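Local coordinates for hydrogenase (NiFe) small subunit HydA (Allochromatium vinosum, PDB 3MYR) that carries the iron-sulfur clusters of a heterodimeric [NiFe] hydrogenase, relaying electrons between the large-subunit nickel-iron site and an external partner, at the interface of chains A and B. Coordinates in Å, arbitrary orientation; residue numbers count along the deposited sequence, not the author numbering. Chains: chain A, Hydrogenase (NiFe) small subunit HydA; chain B, Nickel-dependent hydrogenase large subunit.

Contact 1: the interface of chains A and B. Residues chain A 82-84, 87, 90-92; chain B 354, 362.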
ATOM      1  N   ASN A  82      25.266  -1.375  -6.820  1.00 25.33           N
ATOM      2  CA  ASN A  82      24.872  -1.236  -8.219  1.00 26.92           C
ATOM      3  C   ASN A  82      23.848  -0.077  -8.341  1.00 26.54           C
ATOM      4  O   ASN A  82      22.827  -0.095  -7.689  1.00 28.05           O
ATOM      5  CB  ASN A  82      24.245  -2.526  -8.698  1.00 25.49           C
ATOM      6  CG  ASN A  82      24.237  -2.647 -10.198  1.00 28.94           C
ATOM      7  OD1 ASN A  82      24.778  -3.617 -10.710  1.00 33.46           O
ATOM      8  ND2 ASN A  82      23.749  -1.636 -10.919  1.00 19.42           N
ATOM      9  N   PRO A  83      24.160   0.935  -9.162  1.00 27.99           N
ATOM     10  CA  PRO A  83      23.286   2.102  -9.412  1.00 25.77           C
ATOM     11  C   PRO A  83      21.920   1.627  -9.954  1.00 26.07           C
ATOM     12  O   PRO A  83      20.910   2.313  -9.715  1.00 25.32           O
ATOM     13  CB  PRO A  83      24.036   2.920 -10.471  1.00 25.67           C
ATOM     14  CG  PRO A  83      25.414   2.259 -10.653  1.00 29.42           C
ATOM     15  CD  PRO A  83      25.527   1.055  -9.766  1.00 27.24           C
ATOM     16  N   GLY A  84      21.872   0.421 -10.542  1.00 22.97           N
ATOM     17  CA  GLY A  84      20.609  -0.171 -11.033  1.00 23.28           C
ATOM     18  C   GLY A  84      19.628  -0.782 -10.024  1.00 22.97           C
ATOM     19  O   GLY A  84      18.451  -1.028 -10.355  1.00 22.12           O
ATOM     20  N   THR A  87      16.291   3.207  -9.302  1.00 22.63           N
ATOM     21  CA  THR A  87      16.518   4.382 -10.175  1.00 21.79           C
ATOM     22  C   THR A  87      15.152   5.028 -10.393  1.00 23.22           C
ATOM     23  O   THR A  87      14.071   4.389 -10.139  1.00 22.93           O
ATOM     24  CB  THR A  87      17.068   3.888 -11.574  1.00 24.16           C
ATOM     25  OG1 THR A  87      16.055   3.075 -12.155  1.00 24.38           O
ATOM     26  CG2 THR A  87      18.336   3.024 -11.398  1.00 23.08           C
ATOM     27  N   GLY A  90      15.795   6.774 -15.101  1.00 25.24           N
ATOM     28  CA  GLY A  90      17.139   6.390 -15.551  1.00 25.26           C
ATOM     29  C   GLY A  90      18.309   6.875 -14.719  1.00 25.37           C
ATOM     30  O   GLY A  90      19.426   6.711 -15.144  1.00 28.69           O
ATOM     31  N   HIS A  91      18.072   7.519 -13.564  1.00 25.48           N
ATOM     32  CA  HIS A  91      19.139   7.904 -12.634  1.00 24.35           C
ATOM     33  C   HIS A  91      19.038   7.127 -11.314  1.00 23.69           C
ATOM     34  O   HIS A  91      17.939   6.881 -10.849  1.00 22.45           O
ATOM     35  CB  HIS A  91      19.023   9.381 -12.309  1.00 24.29           C
ATOM     36  CG  HIS A  91      19.208  10.261 -13.495  1.00 29.85           C
ATOM     37  ND1 HIS A  91      20.437  10.783 -13.844  1.00 36.91           N
ATOM     38  CD2 HIS A  91      18.322  10.731 -14.407  1.00 35.16           C
ATOM     39  CE1 HIS A  91      20.303  11.521 -14.936  1.00 37.42           C
ATOM     40  NE2 HIS A  91      19.030  11.518 -15.289  1.00 36.48           N
ATOM     41  N   SER A  92      20.179   6.886 -10.660  1.00 21.28           N
ATOM     42  CA  SER A  92      20.185   6.149  -9.421  1.00 22.71           C
ATOM     43  C   SER A  92      19.652   7.017  -8.325  1.00 21.65           C
ATOM     44  O   SER A  92      19.740   8.240  -8.369  1.00 23.33           O
ATOM     45  CB  SER A  92      21.628   5.703  -9.098  1.00 23.44           C
ATOM     46  OG  SER A  92      22.383   6.869  -8.799  1.00 24.07           O
TER
ATOM     47  N   TYR B 354      21.520  -7.569 -12.033  1.00 28.69           N
ATOM     48  CA  TYR B 354      21.249  -6.489 -12.952  1.00 28.68           C
ATOM     49  C   TYR B 354      22.161  -6.561 -14.179  1.00 28.93           C
ATOM     50  O   TYR B 354      21.679  -6.614 -15.295  1.00 28.72           O
ATOM     51  CB  TYR B 354      21.388  -5.145 -12.195  1.00 26.89           C
ATOM     52  CG  TYR B 354      20.867  -3.925 -12.945  1.00 26.81           C
ATOM     53  CD1 TYR B 354      21.753  -2.995 -13.519  1.00 21.81           C
ATOM     54  CD2 TYR B 354      19.481  -3.707 -13.079  1.00 26.35           C
ATOM     55  CE1 TYR B 354      21.275  -1.865 -14.165  1.00 20.82           C
ATOM     56  CE2 TYR B 354      18.992  -2.603 -13.763  1.00 26.40           C
ATOM     57  CZ  TYR B 354      19.902  -1.690 -14.293  1.00 24.07           C
ATOM     58  OH  TYR B 354      19.384  -0.607 -14.938  1.00 25.64           O
ATOM     59  N   PRO B 362      22.883   3.431 -15.306  1.00 29.53           N
ATOM     60  CA  PRO B 362      22.461   4.829 -15.216  1.00 30.11           C
ATOM     61  C   PRO B 362      23.622   5.741 -15.527  1.00 32.70           C
ATOM     62  O   PRO B 362      24.734   5.421 -15.174  1.00 34.61           O
ATOM     63  CB  PRO B 362      22.150   4.982 -13.742  1.00 29.52           C
ATOM     64  CG  PRO B 362      21.626   3.564 -13.338  1.00 28.03           C
ATOM     65  CD  PRO B 362      22.608   2.682 -14.061  1.00 29.15           C
TER

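Contact 2: the interface of chains A and B. Residues chain A 203, 243-245; chain B 216-218, 223-224.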
ATOM      1  N   PHE A 203      -0.985 -14.079  24.320  1.00 21.88           N
ATOM      2  CA  PHE A 203      -1.768 -12.949  23.864  1.00 21.09           C
ATOM      3  C   PHE A 203      -3.182 -12.860  24.386  1.00 22.35           C
ATOM      4  O   PHE A 203      -3.850 -11.778  24.259  1.00 20.24           O
ATOM      5  CB  PHE A 203      -1.693 -12.831  22.321  1.00 18.90           C
ATOM      6  CG  PHE A 203      -0.296 -12.713  21.855  1.00 20.81           C
ATOM      7  CD1 PHE A 203       0.352 -11.481  21.879  1.00 19.87           C
ATOM      8  CD2 PHE A 203       0.431 -13.860  21.496  1.00 21.03           C
ATOM      9  CE1 PHE A 203       1.701 -11.385  21.533  1.00 23.83           C
ATOM     10  CE2 PHE A 203       1.739 -13.749  21.130  1.00 23.46           C
ATOM     11  CZ  PHE A 203       2.389 -12.508  21.183  1.00 20.80           C
ATOM     12  N   ALA A 243      -3.115  -2.201  22.222  1.00 16.72           N
ATOM     13  CA  ALA A 243      -3.837  -3.226  21.482  1.00 18.83           C
ATOM     14  C   ALA A 243      -3.346  -4.673  21.654  1.00 19.44           C
ATOM     15  O   ALA A 243      -3.843  -5.541  20.950  1.00 21.82           O
ATOM     16  CB  ALA A 243      -3.871  -2.866  19.931  1.00 17.01           C
ATOM     17  N   GLY A 244      -2.318  -4.898  22.480  1.00 20.08           N
ATOM     18  CA  GLY A 244      -1.978  -6.236  22.955  1.00 18.75           C
ATOM     19  C   GLY A 244      -0.735  -6.840  22.295  1.00 18.73           C
ATOM     20  O   GLY A 244      -0.463  -7.982  22.495  1.00 16.56           O
ATOM     21  N   HIS A 245       0.051  -6.066  21.536  1.00 17.09           N
ATOM     22  CA  HIS A 245       1.248  -6.637  20.938  1.00 15.99           C
ATOM     23  C   HIS A 245       2.484  -5.982  21.539  1.00 16.37           C
ATOM     24  O   HIS A 245       2.526  -4.754  21.659  1.00 16.88           O
ATOM     25  CB  HIS A 245       1.240  -6.452  19.357  1.00 14.75           C
ATOM     26  CG  HIS A 245       2.247  -7.323  18.670  1.00 19.00           C
ATOM     27  ND1 HIS A 245       3.594  -7.027  18.649  1.00 16.31           N
ATOM     28  CD2 HIS A 245       2.125  -8.556  18.112  1.00 15.85           C
ATOM     29  CE1 HIS A 245       4.246  -8.008  18.053  1.00 21.70           C
ATOM     30  NE2 HIS A 245       3.381  -8.948  17.718  1.00 17.26           N
TER
ATOM     31  N   ASN B 216      -0.439  -4.630  13.966  1.00 16.89           N
ATOM     32  CA  ASN B 216       0.211  -5.894  14.427  1.00 18.00           C
ATOM     33  C   ASN B 216      -0.637  -7.146  14.216  1.00 18.72           C
ATOM     34  O   ASN B 216      -1.875  -7.086  14.279  1.00 17.68           O
ATOM     35  CB  ASN B 216       0.621  -5.741  15.921  1.00 17.13           C
ATOM     36  CG  ASN B 216       1.615  -4.570  16.093  1.00 21.70           C
ATOM     37  OD1 ASN B 216       1.271  -3.532  16.659  1.00 22.88           O
ATOM     38  ND2 ASN B 216       2.765  -4.683  15.460  1.00 14.63           N
ATOM     39  N   PHE B 217       0.048  -8.275  14.047  1.00 20.28           N
ATOM     40  CA  PHE B 217      -0.608  -9.561  13.832  1.00 20.14           C
ATOM     41  C   PHE B 217       0.094 -10.577  14.694  1.00 20.51           C
ATOM     42  O   PHE B 217       1.125 -10.290  15.222  1.00 17.21           O
ATOM     43  CB  PHE B 217      -0.529  -9.995  12.362  1.00 19.42           C
ATOM     44  CG  PHE B 217      -1.263  -9.084  11.466  1.00 23.97           C
ATOM     45  CD1 PHE B 217      -2.627  -9.254  11.269  1.00 25.28           C
ATOM     46  CD2 PHE B 217      -0.620  -7.931  10.970  1.00 20.47           C
ATOM     47  CE1 PHE B 217      -3.346  -8.274  10.569  1.00 29.37           C
ATOM     48  CE2 PHE B 217      -1.284  -6.997  10.205  1.00 26.03           C
ATOM     49  CZ  PHE B 217      -2.660  -7.148   9.999  1.00 28.03           C
ATOM     50  N   VAL B 218      -0.532 -11.717  14.968  1.00 20.26           N
ATOM     51  CA  VAL B 218       0.258 -12.818  15.514  1.00 21.87           C
ATOM     52  C   VAL B 218      -0.109 -14.128  14.843  1.00 22.05           C
ATOM     53  O   VAL B 218      -1.291 -14.368  14.484  1.00 20.22           O
ATOM     54  CB  VAL B 218       0.075 -13.086  17.033  1.00 23.71           C
ATOM     55  CG1 VAL B 218       0.855 -12.191  17.779  1.00 29.60           C
ATOM     56  CG2 VAL B 218      -1.389 -12.987  17.428  1.00 18.40           C
ATOM     57  N   PRO B 223      -3.549 -10.250  18.277  1.00 18.52           N
ATOM     58  CA  PRO B 223      -2.911  -9.920  19.571  1.00 18.92           C
ATOM     59  C   PRO B 223      -3.898  -9.219  20.514  1.00 20.30           C
ATOM     60  O   PRO B 223      -3.657  -9.178  21.705  1.00 25.04           O
ATOM     61  CB  PRO B 223      -1.747  -8.947  19.189  1.00 16.56           C
ATOM     62  CG  PRO B 223      -1.913  -8.616  17.746  1.00 18.50           C
ATOM     63  CD  PRO B 223      -3.052  -9.430  17.144  1.00 18.08           C
ATOM     64  N   SER B 224      -4.981  -8.645  20.005  1.00 19.17           N
ATOM     65  CA  SER B 224      -5.892  -7.854  20.862  1.00 19.45           C
ATOM     66  C   SER B 224      -6.872  -8.749  21.638  1.00 20.93           C
ATOM     67  O   SER B 224      -7.759  -9.323  21.048  1.00 19.20           O
ATOM     68  CB  SER B 224      -6.739  -7.008  19.936  1.00 19.89           C
ATOM     69  OG  SER B 224      -7.385  -7.831  18.961  1.00 21.03           O
TER
HETATM   70  O   HOH W   1      -2.035  -9.387  24.430  1.00 14.94           O

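Contact 1: the interface of chains A and B
B:Tyr354 of the large subunit lies across the start of the 3-10 helix 83-85 of the small subunit, its ring resting on A:Gly84 with A:Asn82 at one side. Followed outward, its CB comes to 4.0 Å from OD1, the amide oxygen of A:Asn82. CG is held anti to the backbone N (chi1 -168°), which carries the ring away from its own main chain and over the glycine. On one flank CD1 meets the amide nitrogen ND2 of A:Asn82 at 3.5 Å, while the next carbon, CE1, sits 3.6 Å from A:Gly84 CA. The amide stands steeply to the ring, the two planes 77° apart, as a van der Waals neighbour. On the other flank CD2 and CE2 pass near the carbonyl oxygen of A:Gly84, and CZ lies 3.7 Å from its CA. The tip, the phenol oxygen OH, is 4.1 Å from A:Gly84 CA, a van der Waals neighbour. That CA sits beneath one face, displaced toward the rim, in a CH-pi contact that a residue without a side chain readily permits.

B:Pro362 forms the second half of this heterodimer patch and hides 75 Å² against chain A. Its pyrrolidine ring enters between A:Pro83 and the short strands 87-88 and 91-92. CG touches both A:Pro83 CB and the methyl CG2 of A:Thr87, bridging helix and strand. Its neighbour CB faces the other way, 3.5 Å from the carbonyl oxygen of A:Gly90.

Contact 2: the interface of chains A and B
B:Pro223 packs against A:His245, CB to CB at 3.9 Å, at this loop-to-loop part of the heterodimer interface, the two hiding 52 and 45 Å² respectively. The proline's CB also sits 3.7 Å from the carbonyl oxygen of A:Gly244, and its CG reaches toward both CB and CD2 of the histidine.

A:His245 directs its imidazole into the large subunit with CG anti to the backbone N (chi1 -165°). There the ring lies almost parallel to the side-chain amide of B:Asn216, the planes 15° apart, in an offset stack with ND2 above the ring's rim. The contact begins at the root of both side chains, where A:His245 CB and B:Asn216 CB are 3.6 Å apart. Farther out, CD2 comes to 3.5 Å from the carbonyl oxygen of B:Phe217 and also approaches the methyl CG1 of B:Val218. An alanine in place of A:His245 would keep the CB contact but is likely to leave the amide of B:Asn216 without its stacking partner and open a gap beside B:Val218.

The same methyl, CG1 of B:Val218, stands over the centre of the A:Phe203 ring, 3.8 Å from its centroid, as a CH-pi contact. One valine branch thus serves two aromatic side chains of the small subunit. On the far side of A:Phe203 from this methyl, by its backbone, a water lies among three carbonyl oxygens. Having two hydrogens, it would have to share or alternate one between them. It lies 3.0 Å from A:Phe203 O and 2.9 Å from A:Gly244 O, and its longest link runs to B:Pro223 O at 3.2 Å.

The centres of the C-alpha atoms of contact 1 and contact 2 are about 40 Å apart, and the two share no residue or secondary-structure element. Contact 1 uses the short 3-10 and strand elements within 83-92 of the small subunit; contact 2 uses loops, with A:Ala243 to A:His245 close in sequence to the [3Fe-4S] ligand A:Cys247. Both join the same pair of subunits, so they are separate footholds on one extended heterodimer interface. Such widely spaced anchors would be expected to restrain rocking between the subunits and so keep the cluster chain in register with the nickel-iron site.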